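Local coordinates for blood group a-and b-cleaving endo-beta-galactosidase (Streptococcus pneumoniae, PDB 2YGL), which probably binds blood group carbohydrate antigens through tandem family 51 carbohydrate-binding modules, which accompany a family 98 glycoside hydrolase that cleaves blood group A and B glycans, at residues S46-D51 with I89-N94; A283-F288 with D341-G346; M12-A17 with S69-D74; L195-A200 with I253-S258. All coordinates share one frame; numbering follows the deposited sequence.

Interaction 1: S46-D51 with I89-N94; sequences SLLTSD and IDQSAN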
loop_
_atom_site.group_PDB
_atom_site.type_symbol
_atom_site.label_atom_id
_atom_site.label_comp_id
_atom_site.label_asym_id
_atom_site.label_seq_id
_atom_site.Cartn_x
_atom_site.Cartn_y
_atom_site.Cartn_z
ATOM N N SER A 46 1.830 -27.216 17.809
ATOM C CA SER A 46 2.074 -26.720 19.160
ATOM C C SER A 46 3.556 -26.605 19.487
ATOM O O SER A 46 4.369 -27.420 19.052
ATOM C CB SER A 46 1.348 -27.567 20.213
ATOM O OG SER A 46 1.821 -28.899 20.234
ATOM N N LEU A 47 3.887 -25.577 20.260
ATOM C CA LEU A 47 5.262 -25.303 20.649
ATOM C C LEU A 47 5.354 -24.970 22.124
ATOM O O LEU A 47 4.393 -24.478 22.728
ATOM C CB LEU A 47 5.835 -24.143 19.827
ATOM C CG LEU A 47 6.256 -24.429 18.384
ATOM C CD1 LEU A 47 6.653 -23.139 17.662
ATOM C CD2 LEU A 47 7.391 -25.433 18.347
ATOM N N LEU A 48 6.521 -25.247 22.693
ATOM C CA LEU A 48 6.840 -24.846 24.050
ATOM C C LEU A 48 7.161 -23.355 24.054
ATOM O O LEU A 48 8.057 -22.900 23.340
ATOM C CB LEU A 48 8.040 -25.651 24.553
ATOM C CG LEU A 48 8.236 -25.891 26.050
ATOM C CD1 LEU A 48 7.088 -26.704 26.635
ATOM C CD2 LEU A 48 9.555 -26.611 26.269
ATOM N N THR A 49 6.410 -22.591 24.840
ATOM C CA THR A 49 6.672 -21.162 24.983
ATOM C C THR A 49 7.391 -20.884 26.309
ATOM O O THR A 49 7.894 -21.811 26.948
ATOM C CB THR A 49 5.379 -20.310 24.810
ATOM O OG1 THR A 49 5.721 -18.920 24.778
ATOM C CG2 THR A 49 4.381 -20.558 25.929
ATOM N N SER A 50 7.447 -19.616 26.709
ATOM C CA SER A 50 8.095 -19.228 27.959
ATOM C C SER A 50 7.415 -19.875 29.165
ATOM O O SER A 50 6.206 -20.128 29.148
ATOM C CB SER A 50 8.124 -17.707 28.106
ATOM O OG SER A 50 9.018 -17.332 29.138
ATOM N N ASP A 51 8.212 -20.147 30.200
ATOM C CA ASP A 51 7.786 -20.904 31.387
ATOM C C ASP A 51 7.327 -22.330 31.087
ATOM O O ASP A 51 6.577 -22.926 31.866
ATOM C CB ASP A 51 6.724 -20.147 32.194
ATOM C CG ASP A 51 7.319 -19.368 33.344
ATOM O OD1 ASP A 51 8.026 -18.372 33.084
ATOM O OD2 ASP A 51 7.095 -19.767 34.506
ATOM N N ILE A 89 10.663 -27.063 17.233
ATOM C CA ILE A 89 10.294 -28.433 16.904
ATOM C C ILE A 89 8.937 -28.718 17.537
ATOM O O ILE A 89 8.742 -28.471 18.729
ATOM C CB ILE A 89 11.358 -29.448 17.385
ATOM C CG1 ILE A 89 12.701 -29.170 16.700
ATOM C CG2 ILE A 89 10.900 -30.883 17.105
ATOM C CD1 ILE A 89 13.889 -29.906 17.305
ATOM N N ASP A 90 8.002 -29.222 16.735
ATOM C CA ASP A 90 6.645 -29.490 17.208
ATOM C C ASP A 90 6.618 -30.472 18.380
ATOM O O ASP A 90 7.403 -31.423 18.426
ATOM C CB ASP A 90 5.766 -30.016 16.075
ATOM C CG ASP A 90 4.292 -29.914 16.399
ATOM O OD1 ASP A 90 3.713 -28.821 16.218
ATOM O OD2 ASP A 90 3.715 -30.922 16.846
ATOM N N GLN A 91 5.704 -30.231 19.318
ATOM C CA GLN A 91 5.537 -31.079 20.500
ATOM C C GLN A 91 5.182 -32.532 20.164
ATOM O O GLN A 91 5.385 -33.421 20.988
ATOM C CB GLN A 91 4.487 -30.480 21.443
ATOM C CG GLN A 91 4.959 -29.240 22.195
ATOM C CD GLN A 91 5.948 -29.571 23.295
ATOM O OE1 GLN A 91 7.148 -29.333 23.159
ATOM N NE2 GLN A 91 5.450 -30.138 24.386
ATOM N N SER A 92 4.670 -32.760 18.955
ATOM C CA SER A 92 4.304 -34.104 18.490
ATOM C C SER A 92 5.490 -34.933 17.976
ATOM O O SER A 92 5.317 -36.094 17.591
ATOM C CB SER A 92 3.236 -34.012 17.392
ATOM O OG SER A 92 3.781 -33.464 16.201
ATOM N N ALA A 93 6.685 -34.341 17.964
ATOM C CA ALA A 93 7.876 -35.005 17.420
ATOM C C ALA A 93 8.273 -36.265 18.188
ATOM O O ALA A 93 8.072 -36.356 19.400
ATOM C CB ALA A 93 9.055 -34.035 17.368
ATOM N N ASN A 94 8.832 -37.233 17.467
ATOM C CA ASN A 94 9.483 -38.386 18.085
ATOM C C ASN A 94 10.808 -37.922 18.676
ATOM O O ASN A 94 11.759 -37.637 17.942
ATOM C CB ASN A 94 9.699 -39.503 17.049
ATOM C CG ASN A 94 10.321 -40.775 17.644
ATOM O OD1 ASN A 94 10.789 -40.798 18.783
ATOM N ND2 ASN A 94 10.329 -41.837 16.855
HETATM O O HOH W 1 1.307 -30.755 18.034
#
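Ser-46 and Asp-90 meet in the close-packed half of this contact. The backbone N of Ser-46 donates to OD1 of Asp-90 at 2.9 Å, on the syn side of the carboxylate and 30° out of its plane. Gln-91 N returns a bond of 3.1 Å to the carbonyl O of Ser-46, so both the N-H and the carbonyl of Ser-46 are bonded to the turn. CB of Gln-91 lies 3.3 Å from OG of Ser-46. Asp-90 CG lies anti to its backbone N (chi1 -163°), and OD2 accepts from N and OG of Ser-92, which reach it from opposite faces of the carboxylate plane. The bond from Ser-92 N closes an Asx turn, set in the type I beta turn from Asp-90 to Ala-93 that follows strand 82-87 in the first NPCBM module; the other segment belongs to the hairpin of strands 45-48 and 54-57. Beside them, Leu-47 brings CD2 to within 3.3 Å of Ile-89 O. The looser side is the amide of partly exposed Gln-91, whose chain bends at chi2: OE1 comes only to 4.0 Å from CB of Leu-48, itself partly exposed. A water joins Ser-46 OG to Asp-90 OD2.

Interaction 2: A283-F288 with D341-G346; sequences ADIQKF and DELVLG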
loop_
_atom_site.group_PDB
_atom_site.type_symbol
_atom_site.label_atom_id
_atom_site.label_comp_id
_atom_site.label_asym_id
_atom_site.label_seq_id
_atom_site.Cartn_x
_atom_site.Cartn_y
_atom_site.Cartn_z
ATOM N N ALA A 283 2.501 30.195 -21.665
ATOM C CA ALA A 283 1.776 29.256 -20.817
ATOM C C ALA A 283 0.340 29.728 -20.621
ATOM O O ALA A 283 0.086 30.922 -20.463
ATOM C CB ALA A 283 2.476 29.099 -19.468
ATOM N N ASP A 284 -0.596 28.785 -20.646
ATOM C CA ASP A 284 -1.999 29.105 -20.404
ATOM C C ASP A 284 -2.268 29.237 -18.900
ATOM O O ASP A 284 -2.975 30.149 -18.467
ATOM C CB ASP A 284 -2.910 28.059 -21.059
ATOM C CG ASP A 284 -2.835 28.088 -22.584
ATOM O OD1 ASP A 284 -2.794 29.193 -23.164
ATOM O OD2 ASP A 284 -2.825 27.007 -23.209
ATOM N N ILE A 285 -1.685 28.327 -18.119
ATOM C CA ILE A 285 -1.705 28.387 -16.657
ATOM C C ILE A 285 -0.263 28.441 -16.154
ATOM O O ILE A 285 0.564 27.611 -16.544
ATOM C CB ILE A 285 -2.437 27.153 -16.048
ATOM C CG1 ILE A 285 -3.933 27.168 -16.396
ATOM C CG2 ILE A 285 -2.206 27.042 -14.528
ATOM C CD1 ILE A 285 -4.709 28.371 -15.879
ATOM N N GLN A 286 0.037 29.413 -15.297
ATOM C CA GLN A 286 1.402 29.581 -14.802
ATOM C C GLN A 286 1.794 28.521 -13.770
ATOM O O GLN A 286 2.854 27.902 -13.891
ATOM C CB GLN A 286 1.636 30.993 -14.256
ATOM C CG GLN A 286 3.098 31.448 -14.379
ATOM C CD GLN A 286 3.571 31.518 -15.830
ATOM O OE1 GLN A 286 3.019 32.265 -16.640
ATOM N NE2 GLN A 286 4.592 30.733 -16.160
ATOM N N LYS A 287 0.945 28.324 -12.760
ATOM C CA LYS A 287 1.185 27.327 -11.710
ATOM C C LYS A 287 -0.055 27.066 -10.852
ATOM O O LYS A 287 -0.979 27.885 -10.807
ATOM C CB LYS A 287 2.363 27.737 -10.808
ATOM C CG LYS A 287 2.191 29.092 -10.130
ATOM C CD LYS A 287 3.272 29.370 -9.098
ATOM C CE LYS A 287 3.121 30.781 -8.556
ATOM N NZ LYS A 287 4.095 31.100 -7.478
ATOM N N PHE A 288 -0.053 25.921 -10.173
ATOM C CA PHE A 288 -1.078 25.575 -9.191
ATOM C C PHE A 288 -0.416 25.225 -7.860
ATOM O O PHE A 288 0.573 24.489 -7.835
ATOM C CB PHE A 288 -1.929 24.398 -9.680
ATOM C CG PHE A 288 -2.931 23.904 -8.663
ATOM C CD1 PHE A 288 -4.120 24.598 -8.440
ATOM C CD2 PHE A 288 -2.684 22.744 -7.930
ATOM C CE1 PHE A 288 -5.048 24.147 -7.500
ATOM C CE2 PHE A 288 -3.605 22.283 -6.990
ATOM C CZ PHE A 288 -4.788 22.985 -6.775
ATOM N N ASP A 341 -7.703 29.759 -19.238
ATOM C CA ASP A 341 -7.501 29.855 -17.790
ATOM C C ASP A 341 -8.553 29.069 -16.996
ATOM O O ASP A 341 -8.691 29.244 -15.784
ATOM C CB ASP A 341 -7.451 31.325 -17.339
ATOM C CG ASP A 341 -8.616 32.153 -17.867
ATOM O OD1 ASP A 341 -9.658 31.582 -18.255
ATOM O OD2 ASP A 341 -8.491 33.395 -17.888
ATOM N N GLU A 342 -9.274 28.191 -17.694
ATOM C CA GLU A 342 -10.332 27.376 -17.100
ATOM C C GLU A 342 -9.738 26.146 -16.417
ATOM O O GLU A 342 -9.852 25.022 -16.920
ATOM C CB GLU A 342 -11.341 26.951 -18.175
ATOM C CG GLU A 342 -12.127 28.096 -18.812
ATOM C CD GLU A 342 -13.426 28.413 -18.081
ATOM O OE1 GLU A 342 -14.121 27.472 -17.640
ATOM O OE2 GLU A 342 -13.759 29.609 -17.961
ATOM N N LEU A 343 -9.099 26.366 -15.272
ATOM C CA LEU A 343 -8.463 25.289 -14.520
ATOM C C LEU A 343 -9.519 24.449 -13.807
ATOM O O LEU A 343 -10.418 24.981 -13.158
ATOM C CB LEU A 343 -7.440 25.856 -13.521
ATOM C CG LEU A 343 -6.476 24.898 -12.804
ATOM C CD1 LEU A 343 -5.165 25.586 -12.451
ATOM C CD2 LEU A 343 -7.105 24.294 -11.550
ATOM N N VAL A 344 -9.403 23.132 -13.946
ATOM C CA VAL A 344 -10.300 22.206 -13.264
ATOM C C VAL A 344 -9.530 21.203 -12.404
ATOM O O VAL A 344 -8.418 20.788 -12.745
ATOM C CB VAL A 344 -11.255 21.459 -14.245
ATOM C CG1 VAL A 344 -12.307 22.406 -14.802
ATOM C CG2 VAL A 344 -10.483 20.790 -15.371
ATOM N N LEU A 345 -10.133 20.833 -11.281
ATOM C CA LEU A 345 -9.578 19.822 -10.398
ATOM C C LEU A 345 -10.443 18.569 -10.512
ATOM O O LEU A 345 -11.553 18.524 -9.986
ATOM C CB LEU A 345 -9.524 20.342 -8.956
ATOM C CG LEU A 345 -8.871 21.713 -8.713
ATOM C CD1 LEU A 345 -9.045 22.144 -7.272
ATOM C CD2 LEU A 345 -7.397 21.704 -9.079
ATOM N N GLY A 346 -9.935 17.568 -11.226
ATOM C CA GLY A 346 -10.680 16.341 -11.493
ATOM C C GLY A 346 -10.575 15.315 -10.381
ATOM O O GLY A 346 -9.484 14.823 -10.078
#
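Leu-343 and Ile-285 point their CB atoms at each other's segment, and their side chains cross at about a right angle. The meeting is branch to branch: CG2 of Ile-285 lies 3.9 Å from CD1 of Leu-343. Ile-285 CG2 stands anti to the backbone N while CG1 is anti to the carbonyl carbon (chi1 -67°), and the two arms of the side chain serve different neighbours. The longer arm ends in CD1, 3.7 Å from CA of Asp-341, and so packs on the backbone of Asp-341, while the Asp-341 carboxylate leads away from the contact. Phe-288, three residues on, also projects inward, with CG anti to its backbone N (chi1 175°). Its ring runs obliquely against Leu-345: CE1 and CZ share the one methyl CD2, with CZ at 3.7 Å. Leu-343 CD1 sits 4.3 Å from Phe-288 CD1, lying near both Ile-285 and the ring. No hydrogen bond links the segments; the join is apolar packing of the buried Ile-285, Phe-288, Leu-343 and Leu-345, with Ile-285 also on the Asp-341 backbone. Leu-330 and Ser-332 of strand 327-334 touch the Phe-288 ring, and Ile-271 of strand 262-271 adds to the packing on Ile-285. The short strands 285-288 and 343-345 approach no closer than 10.4 Å between axes, with N-to-C directions 29° apart. They belong to different antiparallel sheets, and their side chains interleave between the layers as in the hydrophobic core of a beta-sandwich, the fold of carbohydrate-binding modules of this kind.

Interaction 3: M12-A17 with S69-D74; sequences MDWSSA and SVISYD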
loop_
_atom_site.group_PDB
_atom_site.type_symbol
_atom_site.label_atom_id
_atom_site.label_comp_id
_atom_site.label_asym_id
_atom_site.label_seq_id
_atom_site.Cartn_x
_atom_site.Cartn_y
_atom_site.Cartn_z
ATOM N N MET A 12 -1.784 -19.405 1.327
ATOM C CA MET A 12 -1.181 -19.107 0.029
ATOM C C MET A 12 -0.680 -20.381 -0.641
ATOM O O MET A 12 -0.626 -21.443 -0.019
ATOM C CB MET A 12 -0.023 -18.115 0.173
ATOM C CG MET A 12 -0.343 -16.876 0.987
ATOM S SD MET A 12 1.075 -15.773 1.110
ATOM C CE MET A 12 0.870 -15.175 2.773
ATOM N N ASP A 13 -0.318 -20.266 -1.914
ATOM C CA ASP A 13 0.260 -21.377 -2.658
ATOM C C ASP A 13 1.767 -21.182 -2.744
ATOM O O ASP A 13 2.232 -20.153 -3.238
ATOM C CB ASP A 13 -0.342 -21.455 -4.067
ATOM C CG ASP A 13 -1.862 -21.405 -4.065
ATOM O OD1 ASP A 13 -2.493 -22.201 -3.337
ATOM O OD2 ASP A 13 -2.428 -20.573 -4.803
ATOM N N TRP A 14 2.527 -22.157 -2.248
ATOM C CA TRP A 14 3.984 -22.101 -2.348
ATOM C C TRP A 14 4.449 -22.316 -3.786
ATOM O O TRP A 14 3.814 -23.051 -4.543
ATOM C CB TRP A 14 4.666 -23.095 -1.389
ATOM C CG TRP A 14 4.235 -24.532 -1.513
ATOM C CD1 TRP A 14 4.344 -25.335 -2.615
ATOM C CD2 TRP A 14 3.664 -25.348 -0.480
ATOM N NE1 TRP A 14 3.857 -26.587 -2.341
ATOM C CE2 TRP A 14 3.431 -26.625 -1.039
ATOM C CE3 TRP A 14 3.315 -25.121 0.858
ATOM C CZ2 TRP A 14 2.868 -27.676 -0.304
ATOM C CZ3 TRP A 14 2.752 -26.168 1.589
ATOM C CH2 TRP A 14 2.537 -27.429 1.003
ATOM N N SER A 15 5.538 -21.650 -4.164
ATOM C CA SER A 15 6.139 -21.849 -5.484
ATOM C C SER A 15 6.854 -23.198 -5.533
ATOM O O SER A 15 6.899 -23.850 -6.577
ATOM C CB SER A 15 7.097 -20.707 -5.830
ATOM O OG SER A 15 8.122 -20.576 -4.858
ATOM N N SER A 16 7.405 -23.604 -4.393
ATOM C CA SER A 16 7.981 -24.936 -4.214
ATOM C C SER A 16 8.067 -25.285 -2.728
ATOM O O SER A 16 8.054 -24.400 -1.863
ATOM C CB SER A 16 9.363 -25.042 -4.873
ATOM O OG SER A 16 10.279 -24.133 -4.288
ATOM N N ALA A 17 8.142 -26.581 -2.444
ATOM C CA ALA A 17 8.249 -27.070 -1.076
ATOM C C ALA A 17 8.993 -28.397 -1.051
ATOM O O ALA A 17 8.622 -29.339 -1.753
ATOM C CB ALA A 17 6.867 -27.217 -0.447
ATOM N N SER A 69 15.669 -28.214 3.981
ATOM C CA SER A 69 14.279 -28.241 3.540
ATOM C C SER A 69 13.910 -26.797 3.217
ATOM O O SER A 69 14.196 -25.893 4.004
ATOM C CB SER A 69 13.376 -28.792 4.649
ATOM O OG SER A 69 12.043 -28.312 4.528
ATOM N N VAL A 70 13.291 -26.580 2.059
ATOM C CA VAL A 70 12.973 -25.226 1.593
ATOM C C VAL A 70 11.511 -25.099 1.160
ATOM O O VAL A 70 11.024 -25.876 0.337
ATOM C CB VAL A 70 13.913 -24.778 0.425
ATOM C CG1 VAL A 70 13.459 -23.447 -0.171
ATOM C CG2 VAL A 70 15.355 -24.674 0.894
ATOM N N ILE A 71 10.820 -24.112 1.728
ATOM C CA ILE A 71 9.464 -23.760 1.307
ATOM C C ILE A 71 9.451 -22.288 0.884
ATOM O O ILE A 71 9.704 -21.390 1.697
ATOM C CB ILE A 71 8.423 -24.034 2.421
ATOM C CG1 ILE A 71 8.547 -25.477 2.921
ATOM C CG2 ILE A 71 7.008 -23.779 1.905
ATOM C CD1 ILE A 71 8.271 -25.655 4.392
ATOM N N SER A 72 9.172 -22.055 -0.397
ATOM C CA SER A 72 9.257 -20.718 -0.985
ATOM C C SER A 72 7.907 -20.195 -1.459
ATOM O O SER A 72 7.054 -20.966 -1.910
ATOM C CB SER A 72 10.240 -20.713 -2.157
ATOM O OG SER A 72 11.532 -21.108 -1.732
ATOM N N TYR A 73 7.734 -18.878 -1.363
ATOM C CA TYR A 73 6.520 -18.206 -1.822
ATOM C C TYR A 73 6.857 -17.010 -2.707
ATOM O O TYR A 73 7.789 -16.249 -2.416
ATOM C CB TYR A 73 5.675 -17.740 -0.632
ATOM C CG TYR A 73 5.128 -18.861 0.227
ATOM C CD1 TYR A 73 5.897 -19.421 1.248
ATOM C CD2 TYR A 73 3.839 -19.353 0.026
ATOM C CE1 TYR A 73 5.405 -20.447 2.039
ATOM C CE2 TYR A 73 3.332 -20.381 0.817
ATOM C CZ TYR A 73 4.124 -20.925 1.821
ATOM O OH TYR A 73 3.639 -21.941 2.609
ATOM N N ASP A 74 6.093 -16.856 -3.785
ATOM C CA ASP A 74 6.214 -15.701 -4.665
ATOM C C ASP A 74 5.417 -14.549 -4.074
ATOM O O ASP A 74 4.194 -14.624 -3.953
ATOM C CB ASP A 74 5.721 -16.036 -6.080
ATOM C CG ASP A 74 5.811 -14.850 -7.043
ATOM O OD1 ASP A 74 6.491 -13.844 -6.733
ATOM O OD2 ASP A 74 5.196 -14.928 -8.126
HETATM O O HOH W 2 1.101 -22.785 2.059
HETATM O O HOH W 3 4.143 -18.733 -4.396
HETATM O O HOH W 4 11.667 -25.566 -2.516
#
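Trp-14 CB bulges onto the Tyr-73 ring, 4.0 Å from its centroid and 21° off the normal in a CH-pi contact offset toward the rim. Trp-14 CG takes the place between backbone N and carbonyl carbon (chi1 55°), and the indole presents its edge to the phenol: CE3 lies 3.6 Å from Tyr-73 OH, which is near the indole plane. The hollow beside the indole is filled by Ile-71 CG2, 4.1 Å from the same CE3, and by Ala-17 CB, which rests on one indole face and meets Ile-71 CG1. Met-12 comes to the opposite side of the Tyr-73 ring plane from Trp-14 CB, its CB beside CD2 and its SD oblique, 5.4 Å from the centroid, in a Met-aromatic contact. An in-plane water bridges Tyr-73 OH to Met-12 O. Ser-15 N gives 2.8 Å to Ser-72 O, and Ser-72 N gives 3.0 Å to Ser-16 O. Ser-72 OG bonds Ser-147. Strand 16-17 is one edge of the five-stranded sheet, antiparallel to strand 69-74, which on its other side pairs with strand 145-151; loop residue Val-28 touches Trp-14, Ala-17 and Ile-71, and Ile-61 of strand 60-64 touches Ile-71 and Tyr-73.

Interaction 4: L195-A200 with I253-S258; sequences LEWVDA and IKYDVS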
loop_
_atom_site.group_PDB
_atom_site.type_symbol
_atom_site.label_atom_id
_atom_site.label_comp_id
_atom_site.label_asym_id
_atom_site.label_seq_id
_atom_site.Cartn_x
_atom_site.Cartn_y
_atom_site.Cartn_z
ATOM N N LEU A 195 -18.306 19.591 -0.150
ATOM C CA LEU A 195 -18.058 20.410 1.036
ATOM C C LEU A 195 -18.335 21.893 0.791
ATOM O O LEU A 195 -18.367 22.352 -0.354
ATOM C CB LEU A 195 -16.611 20.230 1.508
ATOM C CG LEU A 195 -16.105 18.821 1.837
ATOM C CD1 LEU A 195 -14.589 18.838 1.991
ATOM C CD2 LEU A 195 -16.769 18.270 3.089
ATOM N N GLU A 196 -18.544 22.633 1.875
ATOM C CA GLU A 196 -18.656 24.089 1.804
ATOM C C GLU A 196 -17.280 24.712 1.978
ATOM O O GLU A 196 -16.587 24.431 2.958
ATOM C CB GLU A 196 -19.602 24.625 2.888
ATOM C CG GLU A 196 -21.060 24.213 2.719
ATOM C CD GLU A 196 -21.689 24.780 1.463
ATOM O OE1 GLU A 196 -22.060 25.971 1.470
ATOM O OE2 GLU A 196 -21.819 24.031 0.468
ATOM N N TRP A 197 -16.876 25.545 1.025
ATOM C CA TRP A 197 -15.650 26.320 1.186
ATOM C C TRP A 197 -15.919 27.536 2.066
ATOM O O TRP A 197 -17.067 27.956 2.210
ATOM C CB TRP A 197 -15.068 26.742 -0.169
ATOM C CG TRP A 197 -16.036 27.414 -1.107
ATOM C CD1 TRP A 197 -16.699 28.596 -0.907
ATOM C CD2 TRP A 197 -16.429 26.951 -2.405
ATOM N NE1 TRP A 197 -17.486 28.888 -1.995
ATOM C CE2 TRP A 197 -17.341 27.896 -2.928
ATOM C CE3 TRP A 197 -16.103 25.825 -3.176
ATOM C CZ2 TRP A 197 -17.930 27.751 -4.189
ATOM C CZ3 TRP A 197 -16.692 25.680 -4.428
ATOM C CH2 TRP A 197 -17.595 26.640 -4.921
ATOM N N VAL A 198 -14.865 28.078 2.670
ATOM C CA VAL A 198 -14.953 29.347 3.393
ATOM C C VAL A 198 -15.198 30.471 2.383
ATOM O O VAL A 198 -16.109 31.284 2.551
ATOM C CB VAL A 198 -13.678 29.622 4.231
ATOM C CG1 VAL A 198 -13.692 31.037 4.807
ATOM C CG2 VAL A 198 -13.546 28.595 5.352
ATOM N N ASP A 199 -14.372 30.503 1.341
ATOM C CA ASP A 199 -14.571 31.386 0.194
ATOM C C ASP A 199 -13.823 30.867 -1.028
ATOM O O ASP A 199 -12.911 30.039 -0.912
ATOM C CB ASP A 199 -14.192 32.847 0.506
ATOM C CG ASP A 199 -12.933 32.966 1.342
ATOM O OD1 ASP A 199 -11.918 32.319 1.002
ATOM O OD2 ASP A 199 -12.962 33.716 2.342
ATOM N N ALA A 200 -14.237 31.344 -2.198
ATOM C CA ALA A 200 -13.670 30.907 -3.467
ATOM C C ALA A 200 -13.671 32.055 -4.472
ATOM O O ALA A 200 -14.731 32.472 -4.952
ATOM C CB ALA A 200 -14.448 29.713 -4.009
ATOM N N ILE A 253 -9.389 28.935 -3.571
ATOM C CA ILE A 253 -10.496 28.266 -2.897
ATOM C C ILE A 253 -9.980 27.837 -1.524
ATOM O O ILE A 253 -8.963 27.138 -1.428
ATOM C CB ILE A 253 -11.023 27.039 -3.687
ATOM C CG1 ILE A 253 -11.212 27.380 -5.172
ATOM C CG2 ILE A 253 -12.331 26.526 -3.075
ATOM C CD1 ILE A 253 -11.318 26.161 -6.085
ATOM N N LYS A 254 -10.676 28.266 -0.476
ATOM C CA LYS A 254 -10.223 28.056 0.899
ATOM C C LYS A 254 -11.160 27.143 1.686
ATOM O O LYS A 254 -12.377 27.334 1.684
ATOM C CB LYS A 254 -10.062 29.401 1.621
ATOM C CG LYS A 254 -9.559 29.294 3.059
ATOM C CD LYS A 254 -8.966 30.608 3.559
ATOM C CE LYS A 254 -10.017 31.520 4.163
ATOM N NZ LYS A 254 -9.385 32.743 4.740
ATOM N N TYR A 255 -10.574 26.158 2.361
ATOM C CA TYR A 255 -11.324 25.249 3.220
ATOM C C TYR A 255 -10.837 25.318 4.660
ATOM O O TYR A 255 -9.632 25.345 4.920
ATOM C CB TYR A 255 -11.231 23.810 2.703
ATOM C CG TYR A 255 -11.901 23.612 1.367
ATOM C CD1 TYR A 255 -13.263 23.319 1.281
ATOM C CD2 TYR A 255 -11.176 23.731 0.184
ATOM C CE1 TYR A 255 -13.883 23.142 0.048
ATOM C CE2 TYR A 255 -11.785 23.560 -1.050
ATOM C CZ TYR A 255 -13.135 23.265 -1.114
ATOM O OH TYR A 255 -13.731 23.096 -2.344
ATOM N N ASP A 256 -11.789 25.364 5.587
ATOM C CA ASP A 256 -11.495 25.248 7.009
ATOM C C ASP A 256 -11.554 23.771 7.377
ATOM O O ASP A 256 -12.637 23.179 7.439
ATOM C CB ASP A 256 -12.500 26.066 7.827
ATOM C CG ASP A 256 -12.275 25.961 9.336
ATOM O OD1 ASP A 256 -11.237 25.428 9.775
ATOM O OD2 ASP A 256 -13.153 26.423 10.087
ATOM N N VAL A 257 -10.384 23.178 7.598
ATOM C CA VAL A 257 -10.283 21.755 7.933
ATOM C C VAL A 257 -9.927 21.515 9.407
ATOM O O VAL A 257 -9.516 20.417 9.783
ATOM C CB VAL A 257 -9.291 20.996 6.999
ATOM C CG1 VAL A 257 -9.814 20.972 5.568
ATOM C CG2 VAL A 257 -7.883 21.599 7.066
ATOM N N SER A 258 -10.106 22.547 10.230
ATOM C CA SER A 258 -9.783 22.489 11.659
ATOM C C SER A 258 -10.587 21.426 12.407
ATOM O O SER A 258 -10.108 20.858 13.388
ATOM C CB SER A 258 -10.010 23.854 12.311
ATOM O OG SER A 258 -11.373 24.234 12.237
HETATM O O HOH W 5 -16.309 22.669 -2.350
HETATM O O HOH W 6 -14.434 25.101 4.673
HETATM O O HOH W 7 -10.737 34.796 3.435
#
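Lys-254 O takes the backbone N-H of Val-198 at 2.8 Å, with 147° at the hydrogen. Together with Lys-254 N to Asp-199 O at 2.9 Å, this bond lays the weakly bonded strand 199-200 antiparallel beside strand 251-256, in the five-stranded sheet of the second NPCBM module's beta-sandwich. The donor N of the second lies nearly on the line of the acceptor's C=O. Ala-200 and Ile-253 pair without hydrogen bonds and turn their side chains to the same face, where Ala-200 CB rests over the centre of the Trp-197 indole. With Trp-197 CG between its backbone N and carbonyl carbon (chi1 51°), CB lies over the Tyr-255 ring, 4.2 Å from the centroid and 25° off the normal, as a CH-pi contact, and the indole has its edge at Tyr-255 OH, which sits near the indole plane, 3.7 Å from Trp-197 CE3. Ile-253 CG2 reaches that same carbon at 3.8 Å. Lys-213 adds a cation-pi contact to the indole and a salt bridge to Glu-196. On the solvent side, the Val-198 methyls spread: CG1 leans on CE of Lys-254 and CG2 on CB of Asp-256. Ser-258 N to Asp-256 OD1 makes an Asx turn, and Ser-258 OG adds a second bond from the same face. Asp-199 and Lys-254 carry opposite charges, but Asp-199 OD2 and Lys-254 NZ stay 4.4 Å apart, beyond a salt bridge; one water spans them, donating to OD2 and accepting from NZ.

How the interactions relate
From the N terminus, interaction 3 opens first at 12-17 and closes at 69-74, pairing the edge strand 16-17 with its neighbour in the five-stranded sheet. Interaction 1 starts inside that loop at 46-51 and closes beyond it at 89-94, so the two cross; it ties a two-stranded hairpin to the loop after strand 82-87, near the calcium ion. Both lie in the first module, their centres about 23 Å apart. In the second module, interaction 4 repeats the edge pairing of interaction 3, and closes before interaction 2 opens. Interaction 2 then joins the two sheets, its nearest atoms about 5 Å from interaction 4. Interactions 3 and 4 lie about 53 Å apart between centres.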